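Side-chain contacts in catabolite activation-like protein (PDB 3IWZ), which regulates virulence genes as a dimeric, CRP-like DNA-binding transcription factor whose DNA binding appears to be abolished by c-di-GMP: residues Ser189-Ala194 with Cys199-Ala204; Ala24-Arg29 with Ala130-Tyr135; Leu77-Ser82 with Arg103-Cys108. All blocks are in the same frame, centred on the assembly; numbering follows the deposited sequence.

Interaction 1. Residues Ser189-Ala194 with Cys199-Ala204; sequences SRQELA and CSREMA
Ala194 and Cys199 meet where the chain turns between two helices: Cys199 N donates a nearly straight bond to Ala194 O (2.9 Å, 169°). The two helices are those of a helix-turn-helix, predicted to bind DNA, and small side chains let them come close at the turn. The methyl of Ala194 packs on Ala204 CB at 3.7 Å, while Cys199 SG lies against Ala194 CA and CB. Ser200 N-caps the second helix, its OG accepting from Met203 N at 3.0 Å.

Nearer the solvent the contact passes to long chains. Arg201 holds CG anti to its backbone N (chi1 154°) and runs extended to NE, which brings NH1 back over the first helix, 3.4 Å from Gln191 CG and equally near Arg190 CB. Arg190 crosses it nearly perpendicularly, guanidinium planes 80° apart, and lays its CG 3.1 Å from Arg201 O. The Arg201 guanidinium thus has Gln191 CD over one face and Arg190 NE over the opposite one.

Among the neighbouring elements, Leu193 packs on Ile164 and Cys199 on Val160 of helix 160-172, while Gln191 touches Lys222 in the turn between strands 217-220 and 223-227.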
ATOM      1  N   SER D 189      18.412 -12.740  -9.525  1.00 60.84           N
ATOM      2  CA  SER D 189      19.262 -13.413  -8.553  1.00 60.91           C
ATOM      3  C   SER D 189      18.442 -14.111  -7.471  1.00 61.48           C
ATOM      4  O   SER D 189      17.321 -13.699  -7.159  1.00 61.49           O
ATOM      5  CB  SER D 189      20.219 -12.400  -7.919  1.00 60.89           C
ATOM      6  OG  SER D 189      19.553 -11.180  -7.637  1.00 61.66           O
ATOM      7  N   ARG D 190      19.006 -15.177  -6.909  1.00 61.23           N
ATOM      8  CA  ARG D 190      18.341 -15.942  -5.861  1.00 61.15           C
ATOM      9  C   ARG D 190      18.002 -15.027  -4.689  1.00 60.96           C
ATOM     10  O   ARG D 190      16.987 -15.205  -4.015  1.00 59.74           O
ATOM     11  CB  ARG D 190      19.246 -17.093  -5.395  1.00 61.24           C
ATOM     12  CG  ARG D 190      18.707 -17.864  -4.199  1.00 62.32           C
ATOM     13  CD  ARG D 190      19.021 -19.362  -4.280  1.00 63.67           C
ATOM     14  NE  ARG D 190      20.422 -19.694  -4.031  1.00 65.20           N
ATOM     15  CZ  ARG D 190      20.889 -20.939  -3.954  1.00 65.03           C
ATOM     16  NH1 ARG D 190      20.066 -21.970  -4.109  1.00 64.54           N
ATOM     17  NH2 ARG D 190      22.175 -21.161  -3.710  1.00 64.70           N
ATOM     18  N   GLN D 191      18.865 -14.042  -4.458  1.00 61.33           N
ATOM     19  CA  GLN D 191      18.675 -13.078  -3.380  1.00 59.45           C
ATOM     20  C   GLN D 191      17.419 -12.246  -3.624  1.00 57.12           C
ATOM     21  O   GLN D 191      16.566 -12.141  -2.745  1.00 56.13           O
ATOM     22  CB  GLN D 191      19.908 -12.171  -3.279  1.00 61.40           C
ATOM     23  CG  GLN D 191      21.164 -12.918  -2.827  1.00 63.81           C
ATOM     24  CD  GLN D 191      22.447 -12.318  -3.382  1.00 65.70           C
ATOM     25  OE1 GLN D 191      22.672 -12.318  -4.600  1.00 65.98           O
ATOM     26  NE2 GLN D 191      23.300 -11.811  -2.493  1.00 65.99           N
ATOM     27  N   GLU D 192      17.306 -11.666  -4.818  1.00 55.94           N
ATOM     28  CA  GLU D 192      16.151 -10.841  -5.177  1.00 54.35           C
ATOM     29  C   GLU D 192      14.846 -11.623  -5.179  1.00 53.26           C
ATOM     30  O   GLU D 192      13.799 -11.092  -4.810  1.00 52.58           O
ATOM     31  CB  GLU D 192      16.353 -10.190  -6.549  1.00 55.60           C
ATOM     32  CG  GLU D 192      16.937  -8.783  -6.485  1.00 56.83           C
ATOM     33  CD  GLU D 192      16.019  -7.798  -5.772  1.00 56.06           C
ATOM     34  OE1 GLU D 192      14.920  -7.516  -6.297  1.00 54.03           O
ATOM     35  OE2 GLU D 192      16.396  -7.307  -4.686  1.00 56.30           O
ATOM     36  N   LEU D 193      14.904 -12.882  -5.598  1.00 51.68           N
ATOM     37  CA  LEU D 193      13.708 -13.710  -5.625  1.00 50.16           C
ATOM     38  C   LEU D 193      13.174 -13.833  -4.206  1.00 49.05           C
ATOM     39  O   LEU D 193      11.981 -13.634  -3.952  1.00 48.45           O
ATOM     40  CB  LEU D 193      14.030 -15.100  -6.165  1.00 50.80           C
ATOM     41  CG  LEU D 193      12.795 -15.876  -6.618  1.00 51.11           C
ATOM     42  CD1 LEU D 193      12.130 -15.114  -7.754  1.00 51.03           C
ATOM     43  CD2 LEU D 193      13.191 -17.270  -7.073  1.00 51.87           C
ATOM     44  N   ALA D 194      14.074 -14.153  -3.284  1.00 46.95           N
ATOM     45  CA  ALA D 194      13.716 -14.300  -1.882  1.00 47.37           C
ATOM     46  C   ALA D 194      13.208 -12.977  -1.293  1.00 47.26           C
ATOM     47  O   ALA D 194      12.378 -12.970  -0.387  1.00 49.16           O
ATOM     48  CB  ALA D 194      14.905 -14.803  -1.102  1.00 45.64           C
ATOM     49  N   CYS D 199      10.970 -14.581   1.527  1.00 47.70           N
ATOM     50  CA  CYS D 199      11.460 -15.851   2.059  1.00 51.45           C
ATOM     51  C   CYS D 199      12.982 -15.794   2.124  1.00 53.48           C
ATOM     52  O   CYS D 199      13.598 -14.904   1.539  1.00 54.25           O
ATOM     53  CB  CYS D 199      11.020 -17.026   1.174  1.00 50.11           C
ATOM     54  SG  CYS D 199      11.803 -17.104  -0.455  1.00 52.23           S
ATOM     55  N   SER D 200      13.589 -16.742   2.833  1.00 55.40           N
ATOM     56  CA  SER D 200      15.044 -16.768   2.957  1.00 56.55           C
ATOM     57  C   SER D 200      15.706 -17.043   1.612  1.00 56.33           C
ATOM     58  O   SER D 200      15.167 -17.778   0.781  1.00 56.26           O
ATOM     59  CB  SER D 200      15.476 -17.832   3.969  1.00 57.04           C
ATOM     60  OG  SER D 200      15.095 -19.131   3.549  1.00 62.38           O
ATOM     61  N   ARG D 201      16.870 -16.436   1.403  1.00 57.31           N
ATOM     62  CA  ARG D 201      17.632 -16.610   0.169  1.00 57.53           C
ATOM     63  C   ARG D 201      17.820 -18.093  -0.112  1.00 57.02           C
ATOM     64  O   ARG D 201      17.870 -18.520  -1.261  1.00 56.34           O
ATOM     65  CB  ARG D 201      18.995 -15.921   0.299  1.00 58.38           C
ATOM     66  CG  ARG D 201      20.092 -16.505  -0.580  1.00 58.73           C
ATOM     67  CD  ARG D 201      21.398 -15.793  -0.318  1.00 60.09           C
ATOM     68  NE  ARG D 201      22.533 -16.424  -0.982  1.00 62.18           N
ATOM     69  CZ  ARG D 201      22.632 -16.614  -2.295  1.00 62.66           C
ATOM     70  NH1 ARG D 201      21.656 -16.228  -3.107  1.00 62.61           N
ATOM     71  NH2 ARG D 201      23.723 -17.175  -2.797  1.00 62.52           N
ATOM     72  N   GLU D 202      17.926 -18.864   0.965  1.00 57.27           N
ATOM     73  CA  GLU D 202      18.100 -20.305   0.885  1.00 58.05           C
ATOM     74  C   GLU D 202      16.824 -21.002   0.403  1.00 58.40           C
ATOM     75  O   GLU D 202      16.847 -21.698  -0.614  1.00 58.38           O
ATOM     76  CB  GLU D 202      18.520 -20.851   2.256  1.00 58.29           C
ATOM     77  CG  GLU D 202      17.986 -20.049   3.443  1.00 58.77           C
ATOM     78  CD  GLU D 202      19.072 -19.255   4.154  1.00 58.80           C
ATOM     79  OE1 GLU D 202      19.950 -19.889   4.783  1.00 60.26           O
ATOM     80  OE2 GLU D 202      19.050 -18.004   4.091  1.00 56.56           O
ATOM     81  N   MET D 203      15.718 -20.811   1.123  1.00 57.94           N
ATOM     82  CA  MET D 203      14.451 -21.439   0.744  1.00 57.57           C
ATOM     83  C   MET D 203      14.152 -21.153  -0.717  1.00 57.66           C
ATOM     84  O   MET D 203      13.732 -22.041  -1.457  1.00 58.77           O
ATOM     85  CB  MET D 203      13.297 -20.918   1.606  1.00 58.25           C
ATOM     86  CG  MET D 203      12.319 -22.007   2.067  1.00 58.45           C
ATOM     87  SD  MET D 203      11.690 -23.069   0.733  1.00 61.06           S
ATOM     88  CE  MET D 203      10.608 -24.191   1.651  1.00 56.87           C
ATOM     89  N   ALA D 204      14.374 -19.910  -1.131  1.00 57.24           N
ATOM     90  CA  ALA D 204      14.127 -19.524  -2.511  1.00 58.07           C
ATOM     91  C   ALA D 204      14.925 -20.427  -3.441  1.00 58.39           C
ATOM     92  O   ALA D 204      14.511 -20.695  -4.567  1.00 58.36           O
ATOM     93  CB  ALA D 204      14.516 -18.071  -2.730  1.00 58.56           C
TER

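Interaction 2. Residues Ala24-Arg29 with Ala130-Tyr135; sequences AGTIER and APRILY
Thr26 and Arg132 join the short N-terminal helix 24-32 to the start of helix 130-157, the long helix that follows the cyclic-nucleotide-binding beta-roll in CRP-like proteins and carries the dimer interface. The two segments cross almost perpendicularly, at -93°, with their axes 10.6 Å apart, so one residue of the first helix, Thr26, makes most of the contact.

Thr26 can be followed outward. Its CB points at the long helix and comes no nearer than 3.9 Å, to Arg132 NE. There the side chain forks. The methyl branch, CG2, stands anti to the backbone N and meets Ile133 CD1 at 3.6 Å; the two side chains run antiparallel where they touch, and Ile133 also packs on Phe122 of helix 115-122. The hydroxyl branch, placed beside the backbone N, accepts a bond from Arg132 NE at 2.8 Å. With an angle of 144° at the hydrogen, this bond is noticeably bent. One buried threonine therefore serves both an apolar and a polar neighbour.

Asp129 probably offsets the positive charge nearby. Arg29 forms a salt bridge to it, and Arg132 is linked to it by a long, weak ion pair; a shared carboxylate would ease the approach of the two arginines. On the dimer side, Pro131 and Leu134 pack on their counterparts in the second subunit. The Arg132 guanidinium turns its edge to Thr26, whose OG1 sits 24° out of the guanidinium plane.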
ATOM      1  N   ALA D  24       4.192  16.588 -21.040  1.00 54.01           N
ATOM      2  CA  ALA D  24       5.628  16.849 -21.073  1.00 53.26           C
ATOM      3  C   ALA D  24       5.915  18.299 -20.736  1.00 53.51           C
ATOM      4  O   ALA D  24       7.041  18.652 -20.396  1.00 54.24           O
ATOM      5  CB  ALA D  24       6.191  16.519 -22.442  1.00 53.55           C
ATOM      6  N   GLY D  25       4.890  19.140 -20.839  1.00 54.19           N
ATOM      7  CA  GLY D  25       5.054  20.551 -20.535  1.00 53.05           C
ATOM      8  C   GLY D  25       5.054  20.780 -19.037  1.00 53.28           C
ATOM      9  O   GLY D  25       5.831  21.583 -18.512  1.00 53.77           O
ATOM     10  N   THR D  26       4.172  20.071 -18.342  1.00 53.04           N
ATOM     11  CA  THR D  26       4.085  20.187 -16.895  1.00 52.23           C
ATOM     12  C   THR D  26       5.347  19.562 -16.303  1.00 51.71           C
ATOM     13  O   THR D  26       5.917  20.072 -15.333  1.00 52.93           O
ATOM     14  CB  THR D  26       2.847  19.443 -16.348  1.00 52.50           C
ATOM     15  OG1 THR D  26       1.662  19.948 -16.976  1.00 52.52           O
ATOM     16  CG2 THR D  26       2.736  19.637 -14.848  1.00 52.08           C
ATOM     17  N   ILE D  27       5.786  18.459 -16.904  1.00 50.42           N
ATOM     18  CA  ILE D  27       6.976  17.752 -16.445  1.00 50.24           C
ATOM     19  C   ILE D  27       8.249  18.582 -16.544  1.00 50.19           C
ATOM     20  O   ILE D  27       9.034  18.628 -15.598  1.00 49.24           O
ATOM     21  CB  ILE D  27       7.177  16.421 -17.224  1.00 50.08           C
ATOM     22  CG1 ILE D  27       6.169  15.382 -16.722  1.00 50.78           C
ATOM     23  CG2 ILE D  27       8.615  15.921 -17.065  1.00 48.37           C
ATOM     24  CD1 ILE D  27       6.433  13.969 -17.207  1.00 50.21           C
ATOM     25  N   GLU D  28       8.455  19.225 -17.689  1.00 50.91           N
ATOM     26  CA  GLU D  28       9.646  20.046 -17.887  1.00 51.45           C
ATOM     27  C   GLU D  28       9.707  21.220 -16.924  1.00 50.27           C
ATOM     28  O   GLU D  28      10.761  21.505 -16.361  1.00 50.29           O
ATOM     29  CB  GLU D  28       9.721  20.550 -19.330  1.00 52.34           C
ATOM     30  CG  GLU D  28       9.851  19.423 -20.333  1.00 57.68           C
ATOM     31  CD  GLU D  28      10.884  18.391 -19.908  1.00 60.06           C
ATOM     32  OE1 GLU D  28      10.621  17.178 -20.078  1.00 61.55           O
ATOM     33  OE2 GLU D  28      11.955  18.797 -19.406  1.00 61.72           O
ATOM     34  N   ARG D  29       8.586  21.909 -16.733  1.00 49.44           N
ATOM     35  CA  ARG D  29       8.578  23.038 -15.813  1.00 49.82           C
ATOM     36  C   ARG D  29       8.883  22.532 -14.418  1.00 49.56           C
ATOM     37  O   ARG D  29       9.567  23.191 -13.644  1.00 50.71           O
ATOM     38  CB  ARG D  29       7.226  23.740 -15.821  1.00 48.67           C
ATOM     39  CG  ARG D  29       6.945  24.504 -17.092  1.00 49.74           C
ATOM     40  CD  ARG D  29       5.771  25.443 -16.901  1.00 49.89           C
ATOM     41  NE  ARG D  29       4.511  24.722 -16.781  1.00 49.29           N
ATOM     42  CZ  ARG D  29       3.961  24.031 -17.771  1.00 49.92           C
ATOM     43  NH1 ARG D  29       2.810  23.400 -17.590  1.00 48.62           N
ATOM     44  NH2 ARG D  29       4.566  23.973 -18.947  1.00 50.57           N
ATOM     45  N   ALA D 130      -0.089  22.220 -10.125  1.00 48.59           N
ATOM     46  CA  ALA D 130      -0.419  21.494  -8.900  1.00 48.64           C
ATOM     47  C   ALA D 130      -1.460  20.401  -9.118  1.00 49.18           C
ATOM     48  O   ALA D 130      -1.241  19.250  -8.749  1.00 51.03           O
ATOM     49  CB  ALA D 130      -0.900  22.472  -7.830  1.00 48.80           C
ATOM     50  N   PRO D 131      -2.608  20.741  -9.725  1.00 48.89           N
ATOM     51  CA  PRO D 131      -3.643  19.728  -9.964  1.00 47.67           C
ATOM     52  C   PRO D 131      -3.117  18.485 -10.688  1.00 45.80           C
ATOM     53  O   PRO D 131      -3.346  17.361 -10.238  1.00 46.61           O
ATOM     54  CB  PRO D 131      -4.680  20.485 -10.791  1.00 48.08           C
ATOM     55  CG  PRO D 131      -4.563  21.874 -10.250  1.00 49.26           C
ATOM     56  CD  PRO D 131      -3.065  22.067 -10.172  1.00 47.63           C
ATOM     57  N   ARG D 132      -2.422  18.686 -11.805  1.00 43.33           N
ATOM     58  CA  ARG D 132      -1.878  17.558 -12.569  1.00 42.70           C
ATOM     59  C   ARG D 132      -0.786  16.806 -11.822  1.00 40.68           C
ATOM     60  O   ARG D 132      -0.654  15.595 -11.968  1.00 38.69           O
ATOM     61  CB  ARG D 132      -1.306  18.012 -13.912  1.00 42.36           C
ATOM     62  CG  ARG D 132      -2.289  17.984 -15.066  1.00 46.68           C
ATOM     63  CD  ARG D 132      -1.596  18.402 -16.351  1.00 48.86           C
ATOM     64  NE  ARG D 132      -1.064  19.763 -16.265  1.00 51.49           N
ATOM     65  CZ  ARG D 132      -1.801  20.866 -16.379  1.00 51.32           C
ATOM     66  NH1 ARG D 132      -3.109  20.773 -16.588  1.00 49.16           N
ATOM     67  NH2 ARG D 132      -1.229  22.064 -16.284  1.00 51.23           N
ATOM     68  N   ILE D 133       0.008  17.522 -11.034  1.00 40.33           N
ATOM     69  CA  ILE D 133       1.078  16.879 -10.289  1.00 39.63           C
ATOM     70  C   ILE D 133       0.469  15.940  -9.242  1.00 39.55           C
ATOM     71  O   ILE D 133       0.714  14.728  -9.245  1.00 39.85           O
ATOM     72  CB  ILE D 133       1.960  17.908  -9.562  1.00 39.19           C
ATOM     73  CG1 ILE D 133       2.471  18.973 -10.542  1.00 40.43           C
ATOM     74  CG2 ILE D 133       3.126  17.193  -8.898  1.00 38.51           C
ATOM     75  CD1 ILE D 133       3.457  18.479 -11.562  1.00 38.97           C
ATOM     76  N   LEU D 134      -0.329  16.513  -8.348  1.00 38.64           N
ATOM     77  CA  LEU D 134      -0.973  15.753  -7.286  1.00 38.39           C
ATOM     78  C   LEU D 134      -1.746  14.555  -7.815  1.00 36.31           C
ATOM     79  O   LEU D 134      -1.685  13.470  -7.242  1.00 37.64           O
ATOM     80  CB  LEU D 134      -1.906  16.667  -6.501  1.00 38.98           C
ATOM     81  CG  LEU D 134      -1.171  17.790  -5.788  1.00 38.92           C
ATOM     82  CD1 LEU D 134      -2.171  18.807  -5.258  1.00 38.90           C
ATOM     83  CD2 LEU D 134      -0.326  17.191  -4.665  1.00 39.29           C
ATOM     84  N   TYR D 135      -2.459  14.749  -8.917  1.00 34.62           N
ATOM     85  CA  TYR D 135      -3.231  13.662  -9.502  1.00 32.97           C
ATOM     86  C   TYR D 135      -2.299  12.559  -9.998  1.00 32.63           C
ATOM     87  O   TYR D 135      -2.577  11.377  -9.804  1.00 33.10           O
ATOM     88  CB  TYR D 135      -4.089  14.176 -10.659  1.00 33.86           C
ATOM     89  CG  TYR D 135      -4.919  13.099 -11.321  1.00 35.23           C
ATOM     90  CD1 TYR D 135      -6.047  12.579 -10.697  1.00 35.97           C
ATOM     91  CD2 TYR D 135      -4.540  12.563 -12.550  1.00 36.21           C
ATOM     92  CE1 TYR D 135      -6.776  11.547 -11.273  1.00 38.10           C
ATOM     93  CE2 TYR D 135      -5.262  11.527 -13.139  1.00 38.58           C
ATOM     94  CZ  TYR D 135      -6.376  11.022 -12.493  1.00 37.64           C
ATOM     95  OH  TYR D 135      -7.066   9.970 -13.048  1.00 38.99           O
TER

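Interaction 3. Residues Leu77-Ser82 with Arg103-Cys108; sequences LGYFGS and RTRTQC
Tyr79 and Arg105 meet by cation-pi stacking. The guanidinium lies flat on the aromatic ring, the planes only 16° apart. Arg105 CZ stands 3.8 Å from the centroid of the Tyr79 ring, almost exactly on the ring normal (3° off). The guanidinium carbon is therefore centred over the ring, while NE is displaced toward the rim and approaches Tyr79 CE1 at 3.4 Å.

Van der Waals contact accompanies the stack. Arg105 CD touches Tyr79 CD1 at 3.3 Å, placing the aliphatic CD above the CD1-CE1 edge of the ring. Arg105 is bent at chi3 (60°), a turn that lays the guanidinium along the ring, although the two side chains as wholes run nearly at right angles.

The setting is the cyclic-nucleotide-binding beta-roll, in one of its antiparallel sheets. Strands 74-80 and 101-104 lie on either side of strand 63-68; Tyr79 on the first and Arg105, just past the end of the second, meet across it.

Hydrogen bonds anchor both partners from outside the pair. Arg105 NH1 bonds to Ser62 OG, just before the middle strand, which ties down the guanidinium. Next to Arg105, Thr106 OG1 is bonded to Ser62 N and also donates to Gln107 O at 3.2 Å, from above the carbonyl plane. At the far end of the ring, Tyr79 OH reaches Glu192 OE1 of the DNA-binding domain.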
ATOM      1  N   LEU D  77       8.956  -4.151  -2.501  1.00 28.60           N
ATOM      2  CA  LEU D  77       7.542  -3.825  -2.643  1.00 32.25           C
ATOM      3  C   LEU D  77       7.238  -3.480  -4.087  1.00 33.60           C
ATOM      4  O   LEU D  77       6.073  -3.401  -4.478  1.00 36.46           O
ATOM      5  CB  LEU D  77       7.154  -2.643  -1.755  1.00 29.82           C
ATOM      6  CG  LEU D  77       7.590  -2.711  -0.297  1.00 31.92           C
ATOM      7  CD1 LEU D  77       6.981  -1.544   0.447  1.00 35.27           C
ATOM      8  CD2 LEU D  77       7.151  -4.006   0.325  1.00 32.14           C
ATOM      9  N   GLY D  78       8.286  -3.265  -4.874  1.00 31.37           N
ATOM     10  CA  GLY D  78       8.089  -2.938  -6.273  1.00 32.79           C
ATOM     11  C   GLY D  78       9.265  -2.296  -6.995  1.00 33.38           C
ATOM     12  O   GLY D  78      10.215  -1.806  -6.377  1.00 32.80           O
ATOM     13  N   TYR D  79       9.196  -2.322  -8.321  1.00 32.22           N
ATOM     14  CA  TYR D  79      10.218  -1.724  -9.164  1.00 34.04           C
ATOM     15  C   TYR D  79       9.540  -0.552  -9.834  1.00 34.74           C
ATOM     16  O   TYR D  79       8.328  -0.569 -10.045  1.00 35.76           O
ATOM     17  CB  TYR D  79      10.706  -2.706 -10.234  1.00 35.42           C
ATOM     18  CG  TYR D  79      11.312  -3.976  -9.684  1.00 36.70           C
ATOM     19  CD1 TYR D  79      12.142  -3.950  -8.562  1.00 35.81           C
ATOM     20  CD2 TYR D  79      11.094  -5.202 -10.317  1.00 37.73           C
ATOM     21  CE1 TYR D  79      12.744  -5.111  -8.086  1.00 35.39           C
ATOM     22  CE2 TYR D  79      11.697  -6.370  -9.849  1.00 37.81           C
ATOM     23  CZ  TYR D  79      12.519  -6.316  -8.737  1.00 36.14           C
ATOM     24  OH  TYR D  79      13.119  -7.466  -8.289  1.00 36.41           O
ATOM     25  N   PHE D  80      10.312   0.470 -10.172  1.00 34.39           N
ATOM     26  CA  PHE D  80       9.734   1.640 -10.797  1.00 34.31           C
ATOM     27  C   PHE D  80      10.674   2.238 -11.833  1.00 35.60           C
ATOM     28  O   PHE D  80      11.883   2.300 -11.625  1.00 36.92           O
ATOM     29  CB  PHE D  80       9.401   2.659  -9.712  1.00 31.87           C
ATOM     30  CG  PHE D  80       8.531   2.105  -8.620  1.00 29.35           C
ATOM     31  CD1 PHE D  80       7.151   2.063  -8.769  1.00 28.06           C
ATOM     32  CD2 PHE D  80       9.096   1.604  -7.447  1.00 27.23           C
ATOM     33  CE1 PHE D  80       6.344   1.539  -7.776  1.00 26.79           C
ATOM     34  CE2 PHE D  80       8.298   1.078  -6.446  1.00 26.38           C
ATOM     35  CZ  PHE D  80       6.916   1.043  -6.608  1.00 27.50           C
ATOM     36  N   GLY D  81      10.109   2.675 -12.951  1.00 36.42           N
ATOM     37  CA  GLY D  81      10.919   3.255 -14.005  1.00 36.11           C
ATOM     38  C   GLY D  81      10.656   4.732 -14.241  1.00 38.13           C
ATOM     39  O   GLY D  81      10.104   5.446 -13.389  1.00 36.54           O
ATOM     40  N   SER D  82      11.065   5.180 -15.421  1.00 37.08           N
ATOM     41  CA  SER D  82      10.909   6.559 -15.843  1.00 39.00           C
ATOM     42  C   SER D  82       9.500   7.077 -15.571  1.00 36.50           C
ATOM     43  O   SER D  82       8.517   6.378 -15.805  1.00 35.87           O
ATOM     44  CB  SER D  82      11.221   6.669 -17.339  1.00 40.89           C
ATOM     45  OG  SER D  82      12.423   5.986 -17.644  1.00 45.75           O
ATOM     46  N   ARG D 103      16.417   1.815  -3.674  1.00 31.33           N
ATOM     47  CA  ARG D 103      17.630   1.248  -4.249  1.00 31.66           C
ATOM     48  C   ARG D 103      17.608   1.169  -5.776  1.00 34.11           C
ATOM     49  O   ARG D 103      16.678   0.620  -6.367  1.00 36.60           O
ATOM     50  CB  ARG D 103      17.825  -0.140  -3.626  1.00 32.80           C
ATOM     51  CG  ARG D 103      18.864  -1.049  -4.243  1.00 34.97           C
ATOM     52  CD  ARG D 103      18.824  -2.406  -3.534  1.00 33.89           C
ATOM     53  NE  ARG D 103      19.165  -2.290  -2.114  1.00 35.37           N
ATOM     54  CZ  ARG D 103      18.961  -3.246  -1.208  1.00 32.90           C
ATOM     55  NH1 ARG D 103      18.408  -4.404  -1.556  1.00 32.77           N
ATOM     56  NH2 ARG D 103      19.317  -3.043   0.049  1.00 29.43           N
ATOM     57  N   THR D 104      18.629   1.739  -6.414  1.00 34.37           N
ATOM     58  CA  THR D 104      18.741   1.702  -7.875  1.00 35.23           C
ATOM     59  C   THR D 104      19.018   0.258  -8.303  1.00 34.68           C
ATOM     60  O   THR D 104      19.806  -0.439  -7.670  1.00 34.06           O
ATOM     61  CB  THR D 104      19.908   2.580  -8.387  1.00 36.27           C
ATOM     62  OG1 THR D 104      21.151   2.084  -7.855  1.00 38.06           O
ATOM     63  CG2 THR D 104      19.712   4.035  -7.973  1.00 33.25           C
ATOM     64  N   ARG D 105      18.369  -0.193  -9.370  1.00 36.29           N
ATOM     65  CA  ARG D 105      18.578  -1.557  -9.855  1.00 38.07           C
ATOM     66  C   ARG D 105      19.511  -1.499 -11.051  1.00 38.88           C
ATOM     67  O   ARG D 105      20.086  -2.504 -11.460  1.00 38.92           O
ATOM     68  CB  ARG D 105      17.260  -2.190 -10.275  1.00 38.76           C
ATOM     69  CG  ARG D 105      16.200  -2.249  -9.201  1.00 43.25           C
ATOM     70  CD  ARG D 105      14.913  -2.786  -9.800  1.00 43.51           C
ATOM     71  NE  ARG D 105      15.122  -4.120 -10.351  1.00 44.80           N
ATOM     72  CZ  ARG D 105      14.754  -4.487 -11.573  1.00 44.79           C
ATOM     73  NH1 ARG D 105      14.159  -3.616 -12.375  1.00 44.62           N
ATOM     74  NH2 ARG D 105      14.980  -5.724 -11.994  1.00 44.94           N
ATOM     75  N   THR D 106      19.634  -0.300 -11.608  1.00 40.55           N
ATOM     76  CA  THR D 106      20.498  -0.030 -12.750  1.00 42.43           C
ATOM     77  C   THR D 106      21.050   1.364 -12.518  1.00 43.80           C
ATOM     78  O   THR D 106      20.798   1.972 -11.477  1.00 45.35           O
ATOM     79  CB  THR D 106      19.712  -0.013 -14.087  1.00 42.71           C
ATOM     80  OG1 THR D 106      18.770   1.064 -14.073  1.00 41.21           O
ATOM     81  CG2 THR D 106      18.973  -1.321 -14.304  1.00 43.93           C
ATOM     82  N   GLN D 107      21.813   1.870 -13.478  1.00 44.86           N
ATOM     83  CA  GLN D 107      22.352   3.217 -13.358  1.00 46.23           C
ATOM     84  C   GLN D 107      21.124   4.119 -13.516  1.00 44.91           C
ATOM     85  O   GLN D 107      20.278   3.862 -14.368  1.00 45.47           O
ATOM     86  CB  GLN D 107      23.370   3.473 -14.473  1.00 46.43           C
ATOM     87  CG  GLN D 107      24.225   4.714 -14.290  1.00 50.39           C
ATOM     88  CD  GLN D 107      25.568   4.596 -15.002  1.00 53.92           C
ATOM     89  OE1 GLN D 107      25.883   5.388 -15.893  1.00 54.22           O
ATOM     90  NE2 GLN D 107      26.364   3.599 -14.612  1.00 53.09           N
ATOM     91  N   CYS D 108      21.016   5.169 -12.713  1.00 43.14           N
ATOM     92  CA  CYS D 108      19.836   6.026 -12.802  1.00 43.86           C
ATOM     93  C   CYS D 108      20.077   7.520 -12.789  1.00 41.99           C
ATOM     94  O   CYS D 108      21.081   8.003 -12.275  1.00 43.17           O
ATOM     95  CB  CYS D 108      18.868   5.720 -11.644  1.00 45.16           C
ATOM     96  SG  CYS D 108      18.252   4.041 -11.558  1.00 48.78           S
TER

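Interactions 1 and 2 are partly buried, whereas interaction 3 is a surface contact. Interaction 1 pairs a buried alanine centre with exposed arginines, both within the helix-turn-helix. Interaction 2 joins two helices distant in sequence through one bent hydrogen bond and a methyl contact. Interaction 3 lies at the surface of a sheet and depends on aromatic-cation stacking, with both flat groups also bonded elsewhere. Interactions 1 and 3 touch directly, Glu192 OE1 lying 2.7 Å from Tyr79 OH, probably as a hydrogen bond between the two domains. Interactions 1 and 2 stand on opposite sides of the chain's centre, their centres about 39 Å apart.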